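Local coordinates for protein endonuclease V isoform X2 (Ciona intestinalis, PDB 6OZI) that probably cleaves nucleic acid strands one nucleotide 3' to inosine by metal-ion-dependent hydrolysis, as a eukaryotic member of the endonuclease V family that evolved toward RNA substrates, at residues M57-N71 against E97-P110. The protein carries 1 engineered substitution. Numbering follows the deposited sequence. Where two conformers were deposited one is given.
Sequences MVVLSYPEMKQVYMN and ELQLLKAKKPNLEP. With K (potassium ion), chain E.
L101 CD1 sits over the face of the Y69 ring, 3.5 Å from its centroid and almost on its normal, a CH-pi contact. The other methyl of L101, CD2, reaches M57 SD and V59 CG2, so one leucine spans both strands of the hairpin. M57 can be followed outward: CB packs on E97 CB at 3.7 Å, SD lies over the backbone between E97 and L98, and CE, turned by the bend at chi3 (-71°), ends 3.7 Å from L98 N. Strands 52-61 and 67-76 form the edge hairpin of the RNase H-like mixed sheet, and helix 86-104 packs across it; V68 and Y69 both face V59, whose O accepts from both backbone N atoms, a classic beta bulge. Beyond the helix, L108 O approaches V59 CG1 to 3.3 Å. At the other end N71 ND2 donates to the syn side of E97 OE1 (3.0 Å, 164°), with amide and carboxylate planes 61° apart. E97 OE2 is held by S55 and T73, which fixes the carboxylate from its second oxygen. A water donates to E97 O and OE1, its too-short approach to Y69 OH being doubtful, while N71 OD1 binds the potassium ion at 2.8 Å together with T72 O.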
ATOM      1  N   MET A  57       4.407 -10.799 -17.487  1.00 26.35           N
ATOM      2  CA  MET A  57       4.142 -12.229 -17.513  1.00 23.95           C
ATOM      3  C   MET A  57       5.201 -12.909 -16.662  1.00 24.30           C
ATOM      4  O   MET A  57       6.385 -12.560 -16.741  1.00 23.16           O
ATOM      5  CB  MET A  57       4.144 -12.780 -18.947  1.00 21.48           C
ATOM      6  CG  MET A  57       3.976 -14.293 -19.038  1.00 21.15           C
ATOM      7  SD  MET A  57       3.514 -14.880 -20.694  1.00 23.60           S
ATOM      8  CE  MET A  57       1.811 -14.321 -20.839  1.00 21.00           C
ATOM      9  N   VAL A  58       4.767 -13.848 -15.821  1.00 25.41           N
ATOM     10  CA  VAL A  58       5.652 -14.581 -14.929  1.00 24.79           C
ATOM     11  C   VAL A  58       5.415 -16.067 -15.137  1.00 25.26           C
ATOM     12  O   VAL A  58       4.353 -16.490 -15.598  1.00 25.91           O
ATOM     13  CB  VAL A  58       5.427 -14.218 -13.445  1.00 23.21           C
ATOM     14  CG1 VAL A  58       5.817 -12.772 -13.167  1.00 21.95           C
ATOM     15  CG2 VAL A  58       3.973 -14.464 -13.062  1.00 21.89           C
ATOM     16  N   VAL A  59       6.431 -16.861 -14.809  1.00 24.59           N
ATOM     17  CA  VAL A  59       6.299 -18.309 -14.735  1.00 25.19           C
ATOM     18  C   VAL A  59       6.900 -18.770 -13.416  1.00 27.06           C
ATOM     19  O   VAL A  59       8.062 -18.462 -13.117  1.00 29.54           O
ATOM     20  CB  VAL A  59       6.977 -19.035 -15.913  1.00 25.90           C
ATOM     21  CG1 VAL A  59       6.730 -20.536 -15.808  1.00 26.49           C
ATOM     22  CG2 VAL A  59       6.464 -18.516 -17.246  1.00 25.52           C
ATOM     23  N   LEU A  60       6.114 -19.524 -12.647  1.00 27.20           N
ATOM     24  CA  LEU A  60       6.524 -20.109 -11.379  1.00 26.75           C
ATOM     25  C   LEU A  60       6.490 -21.624 -11.494  1.00 28.37           C
ATOM     26  O   LEU A  60       5.624 -22.189 -12.167  1.00 29.69           O
ATOM     27  CB  LEU A  60       5.607 -19.675 -10.226  1.00 23.67           C
ATOM     28  CG  LEU A  60       5.746 -18.260  -9.658  1.00 21.66           C
ATOM     29  CD1 LEU A  60       5.319 -17.197 -10.661  1.00 18.93           C
ATOM     30  CD2 LEU A  60       4.943 -18.131  -8.375  1.00 21.40           C
ATOM     31  N   SER A  61       7.430 -22.285 -10.825  1.00 26.31           N
ATOM     32  CA  SER A  61       7.418 -23.738 -10.812  1.00 27.62           C
ATOM     33  C   SER A  61       6.232 -24.248 -10.006  1.00 27.97           C
ATOM     34  O   SER A  61       5.711 -23.563  -9.124  1.00 24.89           O
ATOM     35  CB  SER A  61       8.722 -24.290 -10.237  1.00 28.70           C
ATOM     36  OG  SER A  61       8.949 -23.800  -8.928  1.00 29.00           O
ATOM     37  N   TYR A  62       5.799 -25.460 -10.333  1.00 28.18           N
ATOM     38  CA  TYR A  62       4.710 -26.111  -9.618  1.00 29.36           C
ATOM     39  C   TYR A  62       5.190 -27.475  -9.149  1.00 31.10           C
ATOM     40  O   TYR A  62       5.730 -28.242  -9.945  1.00 32.41           O
ATOM     41  CB  TYR A  62       3.472 -26.263 -10.507  1.00 28.97           C
ATOM     42  CG  TYR A  62       2.230 -26.674  -9.743  1.00 29.10           C
ATOM     43  CD1 TYR A  62       2.018 -27.996  -9.370  1.00 30.65           C
ATOM     44  CD2 TYR A  62       1.269 -25.735  -9.397  1.00 28.59           C
ATOM     45  CE1 TYR A  62       0.884 -28.368  -8.653  1.00 31.76           C
ATOM     46  CE2 TYR A  62       0.135 -26.091  -8.689  1.00 29.99           C
ATOM     47  CZ  TYR A  62      -0.055 -27.411  -8.322  1.00 31.69           C
ATOM     48  OH  TYR A  62      -1.185 -27.762  -7.624  1.00 31.72           O
ATOM     49  N   PRO A  63       4.957 -27.808  -7.868  1.00 30.80           N
ATOM     50  CA  PRO A  63       4.211 -27.022  -6.875  1.00 30.56           C
ATOM     51  C   PRO A  63       5.044 -26.101  -5.981  1.00 30.77           C
ATOM     52  O   PRO A  63       4.497 -25.553  -5.027  1.00 30.41           O
ATOM     53  CB  PRO A  63       3.563 -28.109  -6.021  1.00 31.44           C
ATOM     54  CG  PRO A  63       4.595 -29.203  -6.021  1.00 32.46           C
ATOM     55  CD  PRO A  63       5.297 -29.148  -7.358  1.00 31.66           C
ATOM     56  N   GLU A  64       6.333 -25.929  -6.279  1.00 29.07           N
ATOM     57  CA  GLU A  64       7.204 -25.181  -5.376  1.00 30.59           C
ATOM     58  C   GLU A  64       6.888 -23.686  -5.337  1.00 30.24           C
ATOM     59  O   GLU A  64       7.262 -23.022  -4.365  1.00 32.44           O
ATOM     60  CB  GLU A  64       8.667 -25.384  -5.768  1.00 33.13           C
ATOM     61  CG  GLU A  64       9.195 -26.788  -5.529  1.00 37.90           C
ATOM     62  CD  GLU A  64       8.823 -27.762  -6.642  1.00 40.53           C
ATOM     63  OE1 GLU A  64       8.194 -27.334  -7.636  1.00 39.40           O
ATOM     64  OE2 GLU A  64       9.164 -28.959  -6.519  1.00 43.77           O
ATOM     65  N   MET A  65       6.211 -23.152  -6.358  1.00 28.84           N
ATOM     66  CA  MET A  65       5.835 -21.731  -6.420  1.00 29.49           C
ATOM     67  C   MET A  65       7.057 -20.818  -6.418  1.00 30.19           C
ATOM     68  O   MET A  65       7.041 -19.738  -5.831  1.00 31.90           O
ATOM     69  CB  MET A  65       4.872 -21.333  -5.298  1.00 29.42           C
ATOM     70  CG  MET A  65       3.451 -21.818  -5.486  1.00 28.60           C
ATOM     71  SD  MET A  65       2.731 -21.241  -7.039  1.00 29.46           S
ATOM     72  CE  MET A  65       2.741 -22.785  -7.944  1.00 29.81           C
ATOM     73  N   LYS A  66       8.126 -21.254  -7.069  1.00 29.26           N
ATOM     74  CA  LYS A  66       9.338 -20.459  -7.217  1.00 30.89           C
ATOM     75  C   LYS A  66       9.343 -19.786  -8.581  1.00 28.11           C
ATOM     76  O   LYS A  66       9.183 -20.452  -9.608  1.00 25.70           O
ATOM     77  CB  LYS A  66      10.586 -21.327  -7.052  1.00 36.55           C
ATOM     78  CG  LYS A  66      10.801 -21.899  -5.655  1.00 42.85           C
ATOM     79  CD  LYS A  66      11.386 -20.849  -4.712  1.00 48.12           C
ATOM     80  CE  LYS A  66      10.346 -20.110  -3.877  1.00 50.61           C
ATOM     81  NZ  LYS A  66      11.010 -19.032  -3.066  1.00 52.69           N
ATOM     82  N   GLN A  67       9.528 -18.471  -8.584  1.00 28.02           N
ATOM     83  CA  GLN A  67       9.534 -17.715  -9.827  1.00 28.38           C
ATOM     84  C   GLN A  67      10.753 -18.111 -10.659  1.00 28.28           C
ATOM     85  O   GLN A  67      11.892 -18.054 -10.176  1.00 28.19           O
ATOM     86  CB  GLN A  67       9.549 -16.216  -9.538  1.00 29.75           C
ATOM     87  CG  GLN A  67       9.347 -15.346 -10.766  1.00 31.70           C
ATOM     88  CD  GLN A  67       9.431 -13.868 -10.430  1.00 34.26           C
ATOM     89  OE1 GLN A  67       8.593 -13.337  -9.699  1.00 35.48           O
ATOM     90  NE2 GLN A  67      10.454 -13.198 -10.957  1.00 33.21           N
ATOM     91  N   VAL A  68      10.511 -18.557 -11.889  1.00 27.92           N
ATOM     92  CA  VAL A  68      11.587 -18.898 -12.813  1.00 29.36           C
ATOM     93  C   VAL A  68      11.599 -18.012 -14.047  1.00 30.00           C
ATOM     94  O   VAL A  68      12.589 -18.040 -14.794  1.00 31.26           O
ATOM     95  CB  VAL A  68      11.533 -20.384 -13.233  1.00 28.94           C
ATOM     96  CG1 VAL A  68      11.808 -21.294 -12.044  1.00 28.62           C
ATOM     97  CG2 VAL A  68      10.182 -20.714 -13.849  1.00 28.78           C
ATOM     98  N   TYR A  69      10.547 -17.229 -14.290  1.00 29.88           N
ATOM     99  CA  TYR A  69      10.542 -16.316 -15.427  1.00 28.43           C
ATOM    100  C   TYR A  69       9.754 -15.066 -15.073  1.00 28.10           C
ATOM    101  O   TYR A  69       8.723 -15.143 -14.404  1.00 27.83           O
ATOM    102  CB  TYR A  69       9.940 -16.980 -16.670  1.00 25.93           C
ATOM    103  CG  TYR A  69       9.805 -16.076 -17.891  1.00 25.51           C
ATOM    104  CD1 TYR A  69       8.664 -15.299 -18.091  1.00 24.71           C
ATOM    105  CD2 TYR A  69      10.804 -16.028 -18.858  1.00 23.80           C
ATOM    106  CE1 TYR A  69       8.529 -14.493 -19.207  1.00 23.37           C
ATOM    107  CE2 TYR A  69      10.678 -15.223 -19.972  1.00 24.31           C
ATOM    108  CZ  TYR A  69       9.539 -14.459 -20.144  1.00 24.79           C
ATOM    109  OH  TYR A  69       9.420 -13.666 -21.262  1.00 25.60           O
ATOM    110  N   MET A  70      10.241 -13.917 -15.528  1.00 27.88           N
ATOM    111  CA  MET A  70       9.509 -12.667 -15.380  1.00 27.85           C
ATOM    112  C   MET A  70       9.881 -11.742 -16.528  1.00 26.88           C
ATOM    113  O   MET A  70      11.042 -11.692 -16.942  1.00 26.48           O
ATOM    114  CB  MET A  70       9.806 -11.989 -14.035  1.00 29.19           C
ATOM    115  CG  MET A  70       8.960 -10.744 -13.757  1.00 29.37           C
ATOM    116  SD  MET A  70       9.671  -9.217 -14.422  1.00 32.11           S
ATOM    117  CE  MET A  70      10.833  -8.802 -13.119  1.00 32.45           C
ATOM    118  N   ASN A  71       8.887 -11.022 -17.045  1.00 25.67           N
ATOM    119  CA  ASN A  71       9.150  -9.971 -18.017  1.00 27.18           C
ATOM    120  C   ASN A  71       8.056  -8.916 -17.913  1.00 25.61           C
ATOM    121  O   ASN A  71       6.886  -9.249 -17.702  1.00 26.63           O
ATOM    122  CB  ASN A  71       9.236 -10.520 -19.450  1.00 27.61           C
ATOM    123  CG  ASN A  71       9.565  -9.438 -20.468  1.00 29.11           C
ATOM    124  OD1 ASN A  71      10.723  -9.043 -20.626  1.00 30.69           O
ATOM    125  ND2 ASN A  71       8.545  -8.957 -21.168  1.00 29.21           N
ATOM    126  N   GLU A  97       3.264 -10.758 -24.630  1.00 25.60           N
ATOM    127  CA  GLU A  97       4.059 -11.385 -23.574  1.00 24.13           C
ATOM    128  C   GLU A  97       4.245 -12.870 -23.843  1.00 22.68           C
ATOM    129  O   GLU A  97       5.349 -13.402 -23.692  1.00 22.76           O
ATOM    130  CB  GLU A  97       3.411 -11.178 -22.200  1.00 23.33           C
ATOM    131  CG  GLU A  97       3.431  -9.749 -21.661  1.00 24.53           C
ATOM    132  CD  GLU A  97       4.818  -9.295 -21.207  1.00 28.15           C
ATOM    133  OE1 GLU A  97       5.773 -10.099 -21.244  1.00 29.76           O
ATOM    134  OE2 GLU A  97       4.954  -8.121 -20.814  1.00 29.66           O
ATOM    135  N   LEU A  98       3.170 -13.553 -24.248  1.00 22.35           N
ATOM    136  CA  LEU A  98       3.226 -14.990 -24.488  1.00 24.04           C
ATOM    137  C   LEU A  98       4.199 -15.314 -25.608  1.00 27.46           C
ATOM    138  O   LEU A  98       4.996 -16.252 -25.503  1.00 27.56           O
ATOM    139  CB  LEU A  98       1.830 -15.514 -24.823  1.00 26.28           C
ATOM    140  CG  LEU A  98       1.713 -17.016 -25.077  1.00 27.07           C
ATOM    141  CD1 LEU A  98       2.023 -17.776 -23.796  1.00 24.91           C
ATOM    142  CD2 LEU A  98       0.327 -17.371 -25.595  1.00 27.51           C
ATOM    143  N   GLN A  99       4.119 -14.566 -26.713  1.00 26.70           N
ATOM    144  CA  GLN A  99       5.038 -14.782 -27.824  1.00 30.62           C
ATOM    145  C   GLN A  99       6.484 -14.563 -27.388  1.00 29.78           C
ATOM    146  O   GLN A  99       7.388 -15.314 -27.788  1.00 30.17           O
ATOM    147  CB  GLN A  99       4.654 -13.862 -28.983  1.00 35.67           C
ATOM    148  CG  GLN A  99       5.755 -13.569 -29.972  1.00 42.24           C
ATOM    149  CD  GLN A  99       5.246 -12.818 -31.199  1.00 47.57           C
ATOM    150  OE1 GLN A  99       4.554 -11.800 -31.084  1.00 49.72           O
ATOM    151  NE2 GLN A  99       5.623 -13.296 -32.379  1.00 49.32           N
ATOM    152  N   LEU A 100       6.723 -13.533 -26.568  1.00 30.16           N
ATOM    153  CA  LEU A 100       8.062 -13.308 -26.032  1.00 29.73           C
ATOM    154  C   LEU A 100       8.526 -14.483 -25.172  1.00 27.32           C
ATOM    155  O   LEU A 100       9.664 -14.944 -25.300  1.00 28.42           O
ATOM    156  CB  LEU A 100       8.078 -12.008 -25.232  1.00 30.85           C
ATOM    157  CG  LEU A 100       9.410 -11.537 -24.667  1.00 32.52           C
ATOM    158  CD1 LEU A 100      10.466 -11.516 -25.741  1.00 34.21           C
ATOM    159  CD2 LEU A 100       9.208 -10.150 -24.104  1.00 32.95           C
ATOM    160  N   LEU A 101       7.658 -14.982 -24.290  1.00 27.70           N
ATOM    161  CA  LEU A 101       8.011 -16.137 -23.464  1.00 28.00           C
ATOM    162  C   LEU A 101       8.352 -17.345 -24.330  1.00 28.89           C
ATOM    163  O   LEU A 101       9.356 -18.028 -24.097  1.00 29.22           O
ATOM    164  CB  LEU A 101       6.866 -16.461 -22.505  1.00 24.93           C
ATOM    165  CG  LEU A 101       6.930 -17.792 -21.756  1.00 25.70           C
ATOM    166  CD1 LEU A 101       8.121 -17.844 -20.809  1.00 27.72           C
ATOM    167  CD2 LEU A 101       5.637 -18.027 -20.994  1.00 22.07           C
ATOM    168  N   LYS A 102       7.526 -17.621 -25.343  1.00 26.60           N
ATOM    169  CA  LYS A 102       7.786 -18.772 -26.205  1.00 31.42           C
ATOM    170  C   LYS A 102       9.094 -18.622 -26.970  1.00 33.99           C
ATOM    171  O   LYS A 102       9.781 -19.618 -27.216  1.00 35.32           O
ATOM    172  CB  LYS A 102       6.628 -18.986 -27.183  1.00 33.56           C
ATOM    173  CG  LYS A 102       5.336 -19.472 -26.529  1.00 34.15           C
ATOM    174  CD  LYS A 102       4.229 -19.715 -27.560  1.00 36.13           C
ATOM    175  CE  LYS A 102       3.076 -20.496 -26.943  1.00 36.48           C
ATOM    176  NZ  LYS A 102       1.923 -20.693 -27.863  1.00 37.47           N
ATOM    177  N   ALA A 103       9.471 -17.394 -27.342  1.00 32.86           N
ATOM    178  CA  ALA A 103      10.728 -17.228 -28.066  1.00 34.73           C
ATOM    179  C   ALA A 103      11.932 -17.289 -27.130  1.00 34.90           C
ATOM    180  O   ALA A 103      12.985 -17.814 -27.504  1.00 36.12           O
ATOM    181  CB  ALA A 103      10.729 -15.906 -28.837  1.00 34.61           C
ATOM    182  N   LYS A 104      11.786 -16.771 -25.911  1.00 34.53           N
ATOM    183  CA  LYS A 104      12.897 -16.686 -24.967  0.50 35.70           C
ATOM    184  C   LYS A 104      13.115 -18.010 -24.241  1.00 35.69           C
ATOM    185  O   LYS A 104      14.215 -18.567 -24.244  1.00 36.72           O
ATOM    186  CB  LYS A 104      12.624 -15.571 -23.950  0.50 35.02           C
ATOM    187  CG  LYS A 104      13.674 -14.484 -23.904  0.50 36.00           C
ATOM    188  CD  LYS A 104      13.527 -13.623 -22.655  0.50 35.20           C
ATOM    189  CE  LYS A 104      14.832 -13.593 -21.866  0.50 36.03           C
ATOM    190  NZ  LYS A 104      14.982 -12.362 -21.030  0.50 36.04           N
ATOM    191  N   LYS A 105      12.067 -18.517 -23.600  1.00 37.37           N
ATOM    192  CA  LYS A 105      12.148 -19.716 -22.769  1.00 36.73           C
ATOM    193  C   LYS A 105      11.014 -20.659 -23.153  1.00 37.00           C
ATOM    194  O   LYS A 105      10.089 -20.888 -22.365  1.00 36.50           O
ATOM    195  CB  LYS A 105      12.062 -19.346 -21.288  1.00 32.88           C
ATOM    196  CG  LYS A 105      13.218 -18.491 -20.762  1.00 31.60           C
ATOM    197  CD  LYS A 105      14.536 -19.241 -20.720  1.00 32.08           C
ATOM    198  CE  LYS A 105      15.679 -18.290 -20.417  1.00 31.53           C
ATOM    199  NZ  LYS A 105      16.956 -19.008 -20.176  1.00 32.82           N
ATOM    200  N   PRO A 106      11.066 -21.246 -24.351  1.00 35.78           N
ATOM    201  CA  PRO A 106       9.955 -22.113 -24.775  1.00 34.85           C
ATOM    202  C   PRO A 106       9.761 -23.305 -23.866  1.00 35.33           C
ATOM    203  O   PRO A 106       8.626 -23.769 -23.693  1.00 35.11           O
ATOM    204  CB  PRO A 106      10.367 -22.546 -26.188  1.00 36.17           C
ATOM    205  CG  PRO A 106      11.855 -22.429 -26.199  1.00 37.46           C
ATOM    206  CD  PRO A 106      12.178 -21.251 -25.317  1.00 37.13           C
ATOM    207  N   ASN A 107      10.839 -23.805 -23.268  1.00 35.85           N
ATOM    208  CA  ASN A 107      10.773 -24.943 -22.362  1.00 36.70           C
ATOM    209  C   ASN A 107      10.272 -24.573 -20.973  1.00 35.86           C
ATOM    210  O   ASN A 107      10.115 -25.468 -20.139  1.00 37.18           O
ATOM    211  CB  ASN A 107      12.146 -25.601 -22.283  1.00 39.28           C
ATOM    212  CG  ASN A 107      12.584 -26.170 -23.625  1.00 42.63           C
ATOM    213  OD1 ASN A 107      11.757 -26.611 -24.423  1.00 44.02           O
ATOM    214  ND2 ASN A 107      13.884 -26.137 -23.888  1.00 43.74           N
ATOM    215  N   LEU A 108      10.050 -23.287 -20.698  1.00 35.98           N
ATOM    216  CA  LEU A 108       9.429 -22.839 -19.458  1.00 33.33           C
ATOM    217  C   LEU A 108       7.970 -22.467 -19.652  1.00 32.96           C
ATOM    218  O   LEU A 108       7.343 -21.958 -18.718  1.00 33.11           O
ATOM    219  CB  LEU A 108      10.177 -21.635 -18.871  1.00 30.88           C
ATOM    220  CG  LEU A 108      11.594 -21.827 -18.338  1.00 30.56           C
ATOM    221  CD1 LEU A 108      12.142 -20.504 -17.800  1.00 30.01           C
ATOM    222  CD2 LEU A 108      11.606 -22.887 -17.258  1.00 29.19           C
ATOM    223  N   GLU A 109       7.420 -22.701 -20.839  1.00 32.35           N
ATOM    224  CA  GLU A 109       6.023 -22.373 -21.075  1.00 30.66           C
ATOM    225  C   GLU A 109       5.162 -23.181 -20.111  1.00 29.31           C
ATOM    226  O   GLU A 109       5.335 -24.401 -20.011  1.00 28.48           O
ATOM    227  CB  GLU A 109       5.616 -22.659 -22.525  1.00 30.97           C
ATOM    228  CG  GLU A 109       4.182 -22.224 -22.814  1.00 31.49           C
ATOM    229  CD  GLU A 109       3.658 -22.644 -24.181  1.00 33.15           C
ATOM    230  OE1 GLU A 109       4.435 -23.166 -25.010  1.00 34.07           O
ATOM    231  OE2 GLU A 109       2.441 -22.471 -24.410  1.00 33.25           O
ATOM    232  N   PRO A 110       4.272 -22.545 -19.358  1.00 28.92           N
ATOM    233  CA  PRO A 110       3.510 -23.273 -18.343  1.00 27.79           C
ATOM    234  C   PRO A 110       2.353 -24.033 -18.967  1.00 29.06           C
ATOM    235  O   PRO A 110       1.864 -23.701 -20.048  1.00 30.14           O
ATOM    236  CB  PRO A 110       3.005 -22.160 -17.419  1.00 26.12           C
ATOM    237  CG  PRO A 110       2.894 -20.975 -18.311  1.00 26.35           C
ATOM    238  CD  PRO A 110       3.994 -21.098 -19.333  1.00 27.32           C
TER
HETATM  239  K     K E 301      11.412  -6.292 -20.741  1.00 35.91           K
HETATM  240  O   HOH W   1       7.230 -12.721 -21.602  1.00 25.39           O
HETATM  241  O   HOH W   2       9.371  -6.523 -23.081  1.00 31.68           O
HETATM  242  O   HOH W   3      11.604  -4.304 -18.912  1.00 38.91           O
HETATM  243  O   HOH W   4      11.803  -7.246 -17.723  1.00 31.84           O